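Local coordinates for ABC transporter (Thermotoga maritima, PDB 1JI0), which binds ATP and probably hydrolyses it to power branched-chain amino acid transport as the nucleotide-binding subunit of an ABC importer, at residues V86-R91 and M163-L168; G32-L37 and K184-G189; E177-I182 and L194-A199; M104-R109 and A153-P158. All blocks are in the same frame, centred on the assembly; numbering follows the deposited sequence.

Interaction 1 of 4, residues V86-R91 and M163-L168. With ATP (adenosine-5'-triphosphate), chain B.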
loop_
_atom_site.group_PDB
_atom_site.type_symbol
_atom_site.label_atom_id
_atom_site.label_comp_id
_atom_site.label_asym_id
_atom_site.label_seq_id
_atom_site.Cartn_x
_atom_site.Cartn_y
_atom_site.Cartn_z
ATOM N N VAL A 86 1.353 1.016 5.075
ATOM C CA VAL A 86 0.508 0.237 5.978
ATOM C C VAL A 86 1.033 -1.179 5.756
ATOM O O VAL A 86 0.596 -1.882 4.840
ATOM C CB VAL A 86 -0.986 0.297 5.590
ATOM C CG1 VAL A 86 -1.815 -0.460 6.618
ATOM C CG2 VAL A 86 -1.459 1.744 5.524
ATOM N N PRO A 87 1.992 -1.607 6.591
ATOM C CA PRO A 87 2.637 -2.923 6.542
ATOM C C PRO A 87 1.709 -4.078 6.873
ATOM O O PRO A 87 0.562 -3.868 7.257
ATOM C CB PRO A 87 3.749 -2.784 7.569
ATOM C CG PRO A 87 3.063 -1.978 8.635
ATOM C CD PRO A 87 2.364 -0.901 7.835
ATOM N N GLU A 88 2.216 -5.297 6.707
ATOM C CA GLU A 88 1.451 -6.494 7.026
ATOM C C GLU A 88 1.393 -6.592 8.543
ATOM O O GLU A 88 2.294 -6.118 9.236
ATOM C CB GLU A 88 2.139 -7.747 6.476
ATOM C CG GLU A 88 1.929 -7.996 4.995
ATOM C CD GLU A 88 2.599 -9.277 4.518
ATOM O OE1 GLU A 88 3.848 -9.320 4.461
ATOM O OE2 GLU A 88 1.871 -10.248 4.205
ATOM N N GLY A 89 0.331 -7.200 9.060
ATOM C CA GLY A 89 0.207 -7.346 10.495
ATOM C C GLY A 89 -0.765 -6.391 11.152
ATOM O O GLY A 89 -0.822 -6.322 12.378
ATOM N N ARG A 90 -1.525 -5.657 10.346
ATOM C CA ARG A 90 -2.511 -4.711 10.864
ATOM C C ARG A 90 -1.965 -4.036 12.119
ATOM O O ARG A 90 -2.652 -3.958 13.139
ATOM C CB ARG A 90 -3.807 -5.450 11.213
ATOM C CG ARG A 90 -4.197 -6.536 10.214
ATOM C CD ARG A 90 -5.182 -7.514 10.833
ATOM N NE ARG A 90 -5.374 -8.706 10.010
ATOM C CZ ARG A 90 -5.965 -9.819 10.437
ATOM N NH1 ARG A 90 -6.423 -9.892 11.682
ATOM N NH2 ARG A 90 -6.096 -10.863 9.627
ATOM N N ARG A 91 -0.727 -3.564 12.044
ATOM C CA ARG A 91 -0.088 -2.915 13.182
ATOM C C ARG A 91 -0.873 -1.706 13.662
ATOM O O ARG A 91 -1.111 -0.760 12.911
ATOM C CB ARG A 91 1.339 -2.512 12.816
ATOM C CG ARG A 91 2.183 -3.701 12.400
ATOM C CD ARG A 91 3.526 -3.297 11.832
ATOM N NE ARG A 91 4.142 -4.416 11.125
ATOM C CZ ARG A 91 5.279 -4.339 10.443
ATOM N NH1 ARG A 91 5.938 -3.187 10.376
ATOM N NH2 ARG A 91 5.755 -5.412 9.821
HETATM N N MSE A 163 0.397 -0.206 0.596
HETATM C CA MSE A 163 -0.285 -1.167 1.455
HETATM C C MSE A 163 0.208 -2.578 1.156
HETATM O O MSE A 163 0.228 -3.006 -0.001
HETATM C CB MSE A 163 -1.796 -1.077 1.229
HETATM C CG MSE A 163 -2.375 0.323 1.367
HETATM SE SE MSE A 163 -4.308 0.371 1.042
HETATM C CE MSE A 163 -4.355 1.651 -0.379
ATOM N N ASP A 164 0.608 -3.295 2.200
ATOM C CA ASP A 164 1.116 -4.651 2.042
ATOM C C ASP A 164 0.061 -5.646 2.500
ATOM O O ASP A 164 -0.235 -5.756 3.696
ATOM C CB ASP A 164 2.411 -4.840 2.851
ATOM C CG ASP A 164 3.168 -6.103 2.466
ATOM O OD1 ASP A 164 2.675 -6.885 1.626
ATOM O OD2 ASP A 164 4.270 -6.325 3.001
ATOM N N GLU A 165 -0.507 -6.356 1.527
ATOM C CA GLU A 165 -1.539 -7.361 1.748
ATOM C C GLU A 165 -2.621 -6.912 2.716
ATOM O O GLU A 165 -2.821 -7.522 3.760
ATOM C CB GLU A 165 -0.902 -8.656 2.237
ATOM C CG GLU A 165 0.281 -9.060 1.390
ATOM C CD GLU A 165 0.311 -10.530 1.111
ATOM O OE1 GLU A 165 -0.762 -11.084 0.790
ATOM O OE2 GLU A 165 1.399 -11.136 1.204
ATOM N N PRO A 166 -3.351 -5.847 2.361
ATOM C CA PRO A 166 -4.436 -5.269 3.161
ATOM C C PRO A 166 -5.571 -6.255 3.467
ATOM O O PRO A 166 -6.286 -6.093 4.459
ATOM C CB PRO A 166 -4.943 -4.116 2.294
ATOM C CG PRO A 166 -3.792 -3.813 1.383
ATOM C CD PRO A 166 -3.227 -5.155 1.068
ATOM N N SER A 167 -5.739 -7.271 2.622
ATOM C CA SER A 167 -6.822 -8.230 2.823
ATOM C C SER A 167 -6.398 -9.582 3.373
ATOM O O SER A 167 -7.231 -10.483 3.508
ATOM C CB SER A 167 -7.563 -8.458 1.503
ATOM O OG SER A 167 -6.747 -9.205 0.623
ATOM N N LEU A 168 -5.120 -9.730 3.697
ATOM C CA LEU A 168 -4.609 -10.998 4.215
ATOM C C LEU A 168 -5.385 -11.517 5.419
ATOM O O LEU A 168 -5.585 -10.791 6.390
ATOM C CB LEU A 168 -3.130 -10.862 4.600
ATOM C CG LEU A 168 -2.424 -12.138 5.076
ATOM C CD1 LEU A 168 -2.531 -13.225 4.013
ATOM C CD2 LEU A 168 -0.961 -11.833 5.375
HETATM P PG ATP B . 4.941 -10.937 2.290
HETATM O O1G ATP B . 3.994 -11.878 2.916
HETATM O O2G ATP B . 4.312 -9.851 1.507
HETATM O O3G ATP B . 6.070 -10.539 3.205
HETATM P PB ATP B . 6.605 -11.368 -0.099
HETATM O O1B ATP B . 6.367 -12.262 -1.276
HETATM O O2B ATP B . 6.474 -9.934 -0.283
HETATM O O3B ATP B . 5.609 -11.821 1.111
HETATM P PA ATP B . 9.349 -11.070 0.905
HETATM O O1A ATP B . 9.126 -10.248 2.103
HETATM O O2A ATP B . 10.055 -10.446 -0.245
HETATM O O3A ATP B . 7.980 -11.778 0.476
HETATM O "O5'" ATP B . 10.121 -12.353 1.351
HETATM C "C5'" ATP B . 10.454 -13.380 0.412
HETATM C "C4'" ATP B . 11.904 -13.390 0.088
HETATM O "O4'" ATP B . 12.614 -13.761 1.305
HETATM C "C3'" ATP B . 12.263 -14.456 -0.916
HETATM O "O3'" ATP B . 13.100 -13.889 -1.942
HETATM C "C2'" ATP B . 12.956 -15.505 -0.095
HETATM O "O2'" ATP B . 13.932 -16.257 -0.809
HETATM C "C1'" ATP B . 13.681 -14.643 0.952
HETATM N N9 ATP B . 14.176 -15.351 2.193
HETATM C C8 ATP B . 14.177 -14.884 3.492
HETATM N N7 ATP B . 14.676 -15.699 4.380
HETATM C C5 ATP B . 15.041 -16.798 3.616
HETATM C C6 ATP B . 15.650 -18.046 3.955
HETATM N N6 ATP B . 15.976 -18.324 5.206
HETATM N N1 ATP B . 15.893 -18.953 2.968
HETATM C C2 ATP B . 15.557 -18.656 1.705
HETATM N N3 ATP B . 14.981 -17.522 1.249
HETATM C C4 ATP B . 14.745 -16.613 2.279
HETATM O O HOH W 1 -1.741 -3.514 4.735
HETATM O O HOH W 2 4.652 -4.683 4.988
HETATM O O HOH W 3 -5.399 -7.949 7.001
#
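The Walker B strand of this ABC ATPase, ending at Asp164 and followed by Glu165, meets Glu88, which lies where the Q-loop glutamine is usual in the family. Val86 and Met163 form a parallel bridge, and Asp164 N gives a nearly straight bond to Val86 O (3.0 Å, 172° at the hydrogen). Beyond this bridge a water accepts from Glu88 N and donates to Asp164 OD2, linking the backbone of one segment to the carboxylate of the other. Glu88 places CG beside its backbone N (chi1 -79°) and then runs extended, crossing Asp164 so that CG lies 3.4 Å from Asp164 CG. The three carboxylates crowd round the gamma-phosphate of ATP: Glu88 OE1 is 3.4 Å from Asp164 OD2, and Glu88 OE2 is 3.2 Å from Glu165 OE2, acceptor facing acceptor in both pairs. The planes of Glu88 and Glu165 are 15° apart. Asp164 OD2 has its main protein partner in Thr46 OG1 of the P-loop, which links Walker A to Walker B. At the far end, Leu168 turns CD2 toward Glu88 OE2, and its carbonyl receives Arg90 NH2 in the guanidinium plane at 3.3 Å, while one water spans Arg90 NE and Leu168 O.

Interaction 2 of 4, residues G32-L37 and K184-G189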
loop_
_atom_site.group_PDB
_atom_site.type_symbol
_atom_site.label_atom_id
_atom_site.label_comp_id
_atom_site.label_asym_id
_atom_site.label_seq_id
_atom_site.Cartn_x
_atom_site.Cartn_y
_atom_site.Cartn_z
ATOM N N GLY A 32 -2.555 9.625 -9.128
ATOM C CA GLY A 32 -3.982 9.339 -9.139
ATOM C C GLY A 32 -4.395 7.923 -9.490
ATOM O O GLY A 32 -5.586 7.636 -9.580
ATOM N N GLN A 33 -3.432 7.029 -9.688
ATOM C CA GLN A 33 -3.776 5.655 -10.035
ATOM C C GLN A 33 -3.536 4.667 -8.905
ATOM O O GLN A 33 -2.898 4.985 -7.898
ATOM C CB GLN A 33 -2.965 5.194 -11.256
ATOM C CG GLN A 33 -3.363 5.848 -12.569
ATOM C CD GLN A 33 -2.598 5.272 -13.748
ATOM O OE1 GLN A 33 -2.106 4.150 -13.686
ATOM N NE2 GLN A 33 -2.505 6.036 -14.829
ATOM N N ILE A 34 -4.073 3.466 -9.074
ATOM C CA ILE A 34 -3.858 2.390 -8.122
ATOM C C ILE A 34 -3.024 1.402 -8.914
ATOM O O ILE A 34 -3.465 0.901 -9.952
ATOM C CB ILE A 34 -5.170 1.688 -7.706
ATOM C CG1 ILE A 34 -5.985 2.587 -6.777
ATOM C CG2 ILE A 34 -4.840 0.352 -7.023
ATOM C CD1 ILE A 34 -7.421 2.083 -6.548
ATOM N N VAL A 35 -1.805 1.153 -8.458
ATOM C CA VAL A 35 -0.931 0.201 -9.125
ATOM C C VAL A 35 -0.748 -0.969 -8.179
ATOM O O VAL A 35 -0.577 -0.777 -6.982
ATOM C CB VAL A 35 0.451 0.817 -9.440
ATOM C CG1 VAL A 35 1.423 -0.280 -9.878
ATOM C CG2 VAL A 35 0.309 1.848 -10.542
ATOM N N THR A 36 -0.792 -2.186 -8.701
ATOM C CA THR A 36 -0.624 -3.324 -7.834
ATOM C C THR A 36 0.532 -4.221 -8.247
ATOM O O THR A 36 0.835 -4.402 -9.430
ATOM C CB THR A 36 -1.927 -4.160 -7.739
ATOM O OG1 THR A 36 -1.760 -5.183 -6.746
ATOM C CG2 THR A 36 -2.262 -4.807 -9.088
ATOM N N LEU A 37 1.198 -4.755 -7.236
ATOM C CA LEU A 37 2.308 -5.664 -7.428
ATOM C C LEU A 37 1.772 -6.963 -6.845
ATOM O O LEU A 37 1.425 -7.024 -5.666
ATOM C CB LEU A 37 3.517 -5.152 -6.648
ATOM C CG LEU A 37 4.822 -5.934 -6.637
ATOM C CD1 LEU A 37 5.345 -6.134 -8.061
ATOM C CD2 LEU A 37 5.831 -5.152 -5.789
ATOM N N LYS A 184 -12.504 3.833 -3.051
ATOM C CA LYS A 184 -13.038 5.105 -2.584
ATOM C C LYS A 184 -11.907 6.082 -2.259
ATOM O O LYS A 184 -12.020 7.279 -2.513
ATOM C CB LYS A 184 -13.887 4.895 -1.333
ATOM C CG LYS A 184 -15.083 3.985 -1.543
ATOM C CD LYS A 184 -15.871 3.828 -0.251
ATOM C CE LYS A 184 -17.105 2.963 -0.458
ATOM N NZ LYS A 184 -17.932 2.903 0.783
ATOM N N ILE A 185 -10.826 5.567 -1.684
ATOM C CA ILE A 185 -9.679 6.400 -1.338
ATOM C C ILE A 185 -9.071 6.958 -2.617
ATOM O O ILE A 185 -8.789 8.152 -2.713
ATOM C CB ILE A 185 -8.612 5.582 -0.572
ATOM C CG1 ILE A 185 -9.158 5.199 0.802
ATOM C CG2 ILE A 185 -7.311 6.387 -0.441
ATOM C CD1 ILE A 185 -8.292 4.229 1.551
ATOM N N ASN A 186 -8.881 6.091 -3.608
ATOM C CA ASN A 186 -8.307 6.505 -4.881
ATOM C C ASN A 186 -9.197 7.487 -5.625
ATOM O O ASN A 186 -8.702 8.364 -6.325
ATOM C CB ASN A 186 -8.056 5.300 -5.784
ATOM C CG ASN A 186 -7.461 5.701 -7.126
ATOM O OD1 ASN A 186 -6.332 6.191 -7.196
ATOM N ND2 ASN A 186 -8.223 5.516 -8.191
ATOM N N GLN A 187 -10.508 7.323 -5.496
ATOM C CA GLN A 187 -11.451 8.219 -6.165
ATOM C C GLN A 187 -11.331 9.646 -5.635
ATOM O O GLN A 187 -11.779 10.596 -6.278
ATOM C CB GLN A 187 -12.883 7.691 -6.003
ATOM C CG GLN A 187 -13.147 6.442 -6.850
ATOM C CD GLN A 187 -14.477 5.763 -6.544
ATOM O OE1 GLN A 187 -14.892 4.846 -7.258
ATOM N NE2 GLN A 187 -15.146 6.204 -5.477
ATOM N N GLU A 188 -10.718 9.798 -4.466
ATOM C CA GLU A 188 -10.513 11.122 -3.894
ATOM C C GLU A 188 -9.195 11.709 -4.385
ATOM O O GLU A 188 -8.866 12.850 -4.073
ATOM C CB GLU A 188 -10.534 11.065 -2.367
ATOM C CG GLU A 188 -11.895 10.682 -1.832
ATOM C CD GLU A 188 -12.992 11.582 -2.368
ATOM O OE1 GLU A 188 -14.150 11.120 -2.459
ATOM O OE2 GLU A 188 -12.699 12.754 -2.694
ATOM N N GLY A 189 -8.443 10.921 -5.154
ATOM C CA GLY A 189 -7.192 11.407 -5.711
ATOM C C GLY A 189 -5.903 10.770 -5.220
ATOM O O GLY A 189 -4.846 10.951 -5.821
HETATM O O HOH W 4 -7.438 9.180 -8.482
#
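Ile34 and Asn186 supply the apolar part of this contact, where the start of a strand meets the end of a helix. The delta methyl of Ile34 lies against the methylene of Asn186, CD1 to CB 3.4 Å. A chi1 of 180° sets Asn186 CG anti to the backbone N, 3.5 Å from Ile34 CG1. The polar part runs through water: one molecule lies 2.6 Å from both Gly32 O and Asn186 O, within reach of more acceptors than it has protons to give. Backbone packing completes the account. Gly189 takes positive phi in a Schellman motif that ends the helix; its N bonds back to Asn186 O at 2.8 Å, and its own carbonyl O comes within 3.8 Å of Gly32 CA. Near the surface, helix 172-187 finishes beside Ile34, the first residue of strand 34-38, and the loop before it; Gly32 N bonds to Thr191 OG1, just before strand 192-196, and His207, just before strand 208-213, touches Asn186.

Interaction 3 of 4, residues E177-I182 and L194-A199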
loop_
_atom_site.group_PDB
_atom_site.type_symbol
_atom_site.label_atom_id
_atom_site.label_comp_id
_atom_site.label_asym_id
_atom_site.label_seq_id
_atom_site.Cartn_x
_atom_site.Cartn_y
_atom_site.Cartn_z
ATOM N N GLU A 177 -14.813 -5.503 1.346
ATOM C CA GLU A 177 -14.912 -4.138 1.843
ATOM C C GLU A 177 -13.554 -3.424 1.807
ATOM O O GLU A 177 -13.480 -2.230 1.541
ATOM C CB GLU A 177 -15.522 -4.141 3.251
ATOM C CG GLU A 177 -16.936 -4.733 3.254
ATOM C CD GLU A 177 -17.611 -4.710 4.621
ATOM O OE1 GLU A 177 -16.950 -5.068 5.622
ATOM O OE2 GLU A 177 -18.811 -4.355 4.687
ATOM N N VAL A 178 -12.485 -4.166 2.054
ATOM C CA VAL A 178 -11.138 -3.607 1.993
ATOM C C VAL A 178 -10.891 -3.021 0.601
ATOM O O VAL A 178 -10.483 -1.863 0.461
ATOM C CB VAL A 178 -10.075 -4.699 2.258
ATOM C CG1 VAL A 178 -8.694 -4.217 1.834
ATOM C CG2 VAL A 178 -10.078 -5.071 3.727
ATOM N N PHE A 179 -11.151 -3.824 -0.431
ATOM C CA PHE A 179 -10.931 -3.378 -1.803
ATOM C C PHE A 179 -11.843 -2.252 -2.237
ATOM O O PHE A 179 -11.458 -1.410 -3.041
ATOM C CB PHE A 179 -11.037 -4.563 -2.766
ATOM C CG PHE A 179 -9.832 -5.455 -2.743
ATOM C CD1 PHE A 179 -8.564 -4.931 -2.994
ATOM C CD2 PHE A 179 -9.953 -6.807 -2.447
ATOM C CE1 PHE A 179 -7.434 -5.741 -2.948
ATOM C CE2 PHE A 179 -8.837 -7.627 -2.396
ATOM C CZ PHE A 179 -7.569 -7.093 -2.647
ATOM N N GLU A 180 -13.058 -2.228 -1.707
ATOM C CA GLU A 180 -13.988 -1.162 -2.047
ATOM C C GLU A 180 -13.501 0.151 -1.426
ATOM O O GLU A 180 -13.576 1.206 -2.045
ATOM C CB GLU A 180 -15.390 -1.530 -1.543
ATOM C CG GLU A 180 -16.313 -0.368 -1.315
ATOM C CD GLU A 180 -17.712 -0.819 -0.910
ATOM O OE1 GLU A 180 -17.825 -1.732 -0.056
ATOM O OE2 GLU A 180 -18.692 -0.255 -1.442
ATOM N N VAL A 181 -12.980 0.084 -0.206
ATOM C CA VAL A 181 -12.476 1.285 0.461
ATOM C C VAL A 181 -11.231 1.806 -0.270
ATOM O O VAL A 181 -11.032 3.014 -0.414
ATOM C CB VAL A 181 -12.170 1.000 1.963
ATOM C CG1 VAL A 181 -10.684 1.094 2.252
ATOM C CG2 VAL A 181 -12.942 1.991 2.831
ATOM N N ILE A 182 -10.402 0.888 -0.747
ATOM C CA ILE A 182 -9.203 1.263 -1.489
ATOM C C ILE A 182 -9.632 2.064 -2.725
ATOM O O ILE A 182 -8.993 3.047 -3.107
ATOM C CB ILE A 182 -8.402 -0.008 -1.886
ATOM C CG1 ILE A 182 -7.690 -0.554 -0.644
ATOM C CG2 ILE A 182 -7.406 0.299 -3.002
ATOM C CD1 ILE A 182 -7.034 -1.916 -0.814
ATOM N N LEU A 194 -0.356 -0.989 -4.243
ATOM C CA LEU A 194 -0.929 -2.111 -3.525
ATOM C C LEU A 194 -0.234 -3.436 -3.806
ATOM O O LEU A 194 -0.158 -3.873 -4.956
ATOM C CB LEU A 194 -2.412 -2.216 -3.908
ATOM C CG LEU A 194 -3.282 -3.370 -3.414
ATOM C CD1 LEU A 194 -3.534 -3.216 -1.908
ATOM C CD2 LEU A 194 -4.604 -3.370 -4.174
ATOM N N VAL A 195 0.284 -4.064 -2.753
ATOM C CA VAL A 195 0.932 -5.360 -2.871
ATOM C C VAL A 195 -0.078 -6.381 -2.341
ATOM O O VAL A 195 -0.602 -6.225 -1.240
ATOM C CB VAL A 195 2.220 -5.429 -2.032
ATOM C CG1 VAL A 195 2.673 -6.868 -1.913
ATOM C CG2 VAL A 195 3.314 -4.591 -2.683
ATOM N N GLU A 196 -0.357 -7.418 -3.122
ATOM C CA GLU A 196 -1.338 -8.414 -2.712
ATOM C C GLU A 196 -1.056 -9.823 -3.185
ATOM O O GLU A 196 -0.401 -10.047 -4.201
ATOM C CB GLU A 196 -2.739 -8.010 -3.194
ATOM C CG GLU A 196 -3.584 -7.271 -2.169
ATOM C CD GLU A 196 -4.009 -8.162 -1.014
ATOM O OE1 GLU A 196 -3.731 -9.377 -1.067
ATOM O OE2 GLU A 196 -4.624 -7.655 -0.056
ATOM N N GLN A 197 -1.558 -10.773 -2.415
ATOM C CA GLN A 197 -1.432 -12.178 -2.744
ATOM C C GLN A 197 -2.762 -12.505 -3.421
ATOM O O GLN A 197 -2.838 -13.379 -4.283
ATOM C CB GLN A 197 -1.246 -13.003 -1.469
ATOM C CG GLN A 197 -1.275 -14.502 -1.679
ATOM C CD GLN A 197 -0.531 -15.247 -0.587
ATOM O OE1 GLN A 197 -0.652 -14.922 0.599
ATOM N NE2 GLN A 197 0.243 -16.257 -0.982
ATOM N N ASN A 198 -3.806 -11.778 -3.024
ATOM C CA ASN A 198 -5.137 -11.948 -3.595
ATOM C C ASN A 198 -5.123 -11.171 -4.907
ATOM O O ASN A 198 -5.570 -10.031 -4.972
ATOM C CB ASN A 198 -6.196 -11.380 -2.644
ATOM C CG ASN A 198 -7.619 -11.730 -3.067
ATOM O OD1 ASN A 198 -8.531 -11.771 -2.236
ATOM N ND2 ASN A 198 -7.817 -11.977 -4.356
ATOM N N ALA A 199 -4.587 -11.806 -5.945
ATOM C CA ALA A 199 -4.461 -11.189 -7.258
ATOM C C ALA A 199 -5.782 -10.755 -7.873
ATOM O O ALA A 199 -5.872 -9.677 -8.466
ATOM C CB ALA A 199 -3.719 -12.141 -8.205
#
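Phe179 and Leu194 bring the helix onto the strand, and Phe179 is the first residue of 177-182 to make a substantial contact. A chi1 of -76° puts its CG beside the backbone N; the ring beyond it meets three residues in succession. Leu194 CD2 sits at the ring edge, in plane, 3.9 Å from CE1. Glu196 approaches tip to tip, its OE2 4.0 Å from Phe179 CZ, with the carboxylate plane turned 55° from the ring. Asn198 lies farther along the rim, beside CE2. One turn on, Ile182 starts out toward the strand, and its CD1 touches the other Leu194 methyl, CD1, at 3.9 Å; the leucine thus offers one branch to each helix residue. The buried Glu196 carboxylate is well satisfied: OE1 accepts Gln197 N at 2.9 Å and Asn198 N at 3.1 Å from opposite faces of its plane, while OE2 bonds to Ser167 OG. This holds the backbone leading to Asn198, the N-cap of helix 199-205. Helix and strand run nearly antiparallel, 162° between directions, as expected for a beta-alpha-beta crossover, here strand 160-164, helix 172-187 and strand 192-196 of the P-loop NTPase core.

Interaction 4 of 4, residues M104-R109 and A153-P158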
loop_
_atom_site.group_PDB
_atom_site.type_symbol
_atom_site.label_atom_id
_atom_site.label_comp_id
_atom_site.label_asym_id
_atom_site.label_seq_id
_atom_site.Cartn_x
_atom_site.Cartn_y
_atom_site.Cartn_z
HETATM N N MSE A 104 -3.007 10.239 15.693
HETATM C CA MSE A 104 -1.550 10.234 15.667
HETATM C C MSE A 104 -1.042 10.261 14.225
HETATM O O MSE A 104 0.133 10.526 13.975
HETATM C CB MSE A 104 -0.987 9.022 16.426
HETATM C CG MSE A 104 -1.111 7.683 15.726
HETATM SE SE MSE A 104 -0.322 6.226 16.760
HETATM C CE MSE A 104 1.514 6.438 16.202
ATOM N N GLY A 105 -1.943 10.010 13.278
ATOM C CA GLY A 105 -1.557 10.023 11.878
ATOM C C GLY A 105 -1.366 11.433 11.352
ATOM O O GLY A 105 -0.599 11.662 10.417
ATOM N N ALA A 106 -2.060 12.389 11.960
ATOM C CA ALA A 106 -1.961 13.783 11.536
ATOM C C ALA A 106 -1.080 14.598 12.481
ATOM O O ALA A 106 -1.318 15.788 12.695
ATOM C CB ALA A 106 -3.355 14.396 11.460
ATOM N N TYR A 107 -0.050 13.962 13.030
ATOM C CA TYR A 107 0.846 14.628 13.968
ATOM C C TYR A 107 1.647 15.779 13.368
ATOM O O TYR A 107 2.141 16.639 14.093
ATOM C CB TYR A 107 1.834 13.623 14.565
ATOM C CG TYR A 107 2.995 13.290 13.650
ATOM C CD1 TYR A 107 2.872 12.331 12.645
ATOM C CD2 TYR A 107 4.213 13.958 13.776
ATOM C CE1 TYR A 107 3.939 12.045 11.788
ATOM C CE2 TYR A 107 5.283 13.682 12.924
ATOM C CZ TYR A 107 5.141 12.725 11.935
ATOM O OH TYR A 107 6.207 12.443 11.106
ATOM N N ASN A 108 1.781 15.802 12.049
ATOM C CA ASN A 108 2.570 16.844 11.405
ATOM C C ASN A 108 1.809 17.637 10.347
ATOM O O ASN A 108 2.359 17.940 9.291
ATOM C CB ASN A 108 3.808 16.206 10.767
ATOM C CG ASN A 108 4.788 17.228 10.231
ATOM O OD1 ASN A 108 5.735 16.885 9.522
ATOM N ND2 ASN A 108 4.571 18.493 10.573
ATOM N N ARG A 109 0.559 17.996 10.618
ATOM C CA ARG A 109 -0.201 18.730 9.615
ATOM C C ARG A 109 -0.429 20.220 9.840
ATOM O O ARG A 109 -0.416 20.997 8.881
ATOM C CB ARG A 109 -1.538 18.033 9.354
ATOM C CG ARG A 109 -1.410 16.873 8.378
ATOM C CD ARG A 109 -2.559 16.862 7.390
ATOM N NE ARG A 109 -3.781 16.329 7.978
ATOM C CZ ARG A 109 -4.975 16.402 7.403
ATOM N NH1 ARG A 109 -5.113 16.994 6.225
ATOM N NH2 ARG A 109 -6.030 15.868 8.001
ATOM N N ALA A 153 -3.046 6.095 8.380
ATOM C CA ALA A 153 -2.222 6.522 7.262
ATOM C C ALA A 153 -2.904 7.665 6.511
ATOM O O ALA A 153 -2.255 8.625 6.091
ATOM C CB ALA A 153 -1.967 5.339 6.321
ATOM N N LEU A 154 -4.218 7.569 6.353
ATOM C CA LEU A 154 -4.958 8.605 5.639
ATOM C C LEU A 154 -4.881 9.962 6.328
ATOM O O LEU A 154 -4.764 10.989 5.665
ATOM C CB LEU A 154 -6.425 8.199 5.475
ATOM C CG LEU A 154 -6.738 7.132 4.423
ATOM C CD1 LEU A 154 -8.243 6.882 4.380
ATOM C CD2 LEU A 154 -6.247 7.600 3.072
HETATM N N MSE A 155 -4.943 9.970 7.657
HETATM C CA MSE A 155 -4.884 11.225 8.402
HETATM C C MSE A 155 -3.601 12.020 8.162
HETATM O O MSE A 155 -3.517 13.188 8.529
HETATM C CB MSE A 155 -5.060 10.961 9.901
HETATM C CG MSE A 155 -6.471 10.548 10.298
HETATM SE SE MSE A 155 -7.827 11.819 9.718
HETATM C CE MSE A 155 -6.963 13.467 10.224
ATOM N N SER A 156 -2.599 11.394 7.551
ATOM C CA SER A 156 -1.349 12.088 7.275
ATOM C C SER A 156 -1.388 12.666 5.866
ATOM O O SER A 156 -0.434 13.298 5.425
ATOM C CB SER A 156 -0.156 11.136 7.406
ATOM O OG SER A 156 -0.030 10.307 6.264
ATOM N N ARG A 157 -2.496 12.439 5.166
ATOM C CA ARG A 157 -2.666 12.937 3.801
ATOM C C ARG A 157 -1.446 12.558 2.946
ATOM O O ARG A 157 -0.730 13.419 2.416
ATOM C CB ARG A 157 -2.871 14.455 3.840
ATOM C CG ARG A 157 -3.217 15.087 2.505
ATOM C CD ARG A 157 -3.842 16.468 2.685
ATOM N NE ARG A 157 -5.214 16.391 3.184
ATOM C CZ ARG A 157 -5.981 17.449 3.434
ATOM N NH1 ARG A 157 -5.511 18.674 3.236
ATOM N NH2 ARG A 157 -7.224 17.286 3.870
ATOM N N PRO A 158 -1.221 11.247 2.775
ATOM C CA PRO A 158 -0.110 10.663 2.011
ATOM C C PRO A 158 -0.020 11.128 0.564
ATOM O O PRO A 158 -1.037 11.342 -0.093
ATOM C CB PRO A 158 -0.381 9.156 2.087
ATOM C CG PRO A 158 -1.361 9.002 3.227
ATOM C CD PRO A 158 -2.216 10.213 3.104
#
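Gly105 and Ser156 meet in the tight part of this contact: without a side chain, Gly105 brings its CA within 5.0 Å of Met155 CA and its O within 3.1 Å of Ser156 CB. Ala106 CB rests 3.2 Å from Met155 O, and the selenomethionine brings CE to 3.9 Å from the same Ala106 CB. Ser156 OG sits between the backbone N and the carbonyl carbon (chi1 78°) and bonds to Ala153 O at 2.8 Å. That carbonyl also accepts Ser156 N, and Arg157 N to Leu154 O, 2.7 Å, closes the turn. Arg109, with the largest buried area, also packs tightly, crossing Met155 at about a right angle, its NH2 3.4 Å from Met155 CE. On the solvent side lies the exposed Arg157; Arg109 NH1 stands over the centre of its guanidinium, 3.0 Å from Arg157 CZ, with the two planes 67° apart. Two cations so close would probably repel, but both form salt bridges to Asp118 OD2. That aspartate belongs to helix 114-125, whose Ile115 and Ile122 pack on Met155; the contact joins the loop after helix 98-103 to the end of helix 142-154, where Ala153 touches Val86 of strand 83-86.

The four contacts show how chemistry follows depth in one ABC domain. Interaction 3 is buried and mostly apolar, whereas interaction 2 lies at the surface and combines one Ile34-Asn186 packing with backbone and water; both use helix 172-187, and their strands 34-38 and 192-196 are neighbours in the sheet, bonded through Val35 O and Leu194 N. Interaction 1, partly buried, gathers acidic groups at the nucleotide, and reaches interaction 3 where Glu165 N probably bonds to Val195 O. Interaction 4 stands apart from the ATP site, with arginines instead of carboxylates crowded together; it touches interaction 1 by packing, and interaction 2 through Leu154 and Ile185.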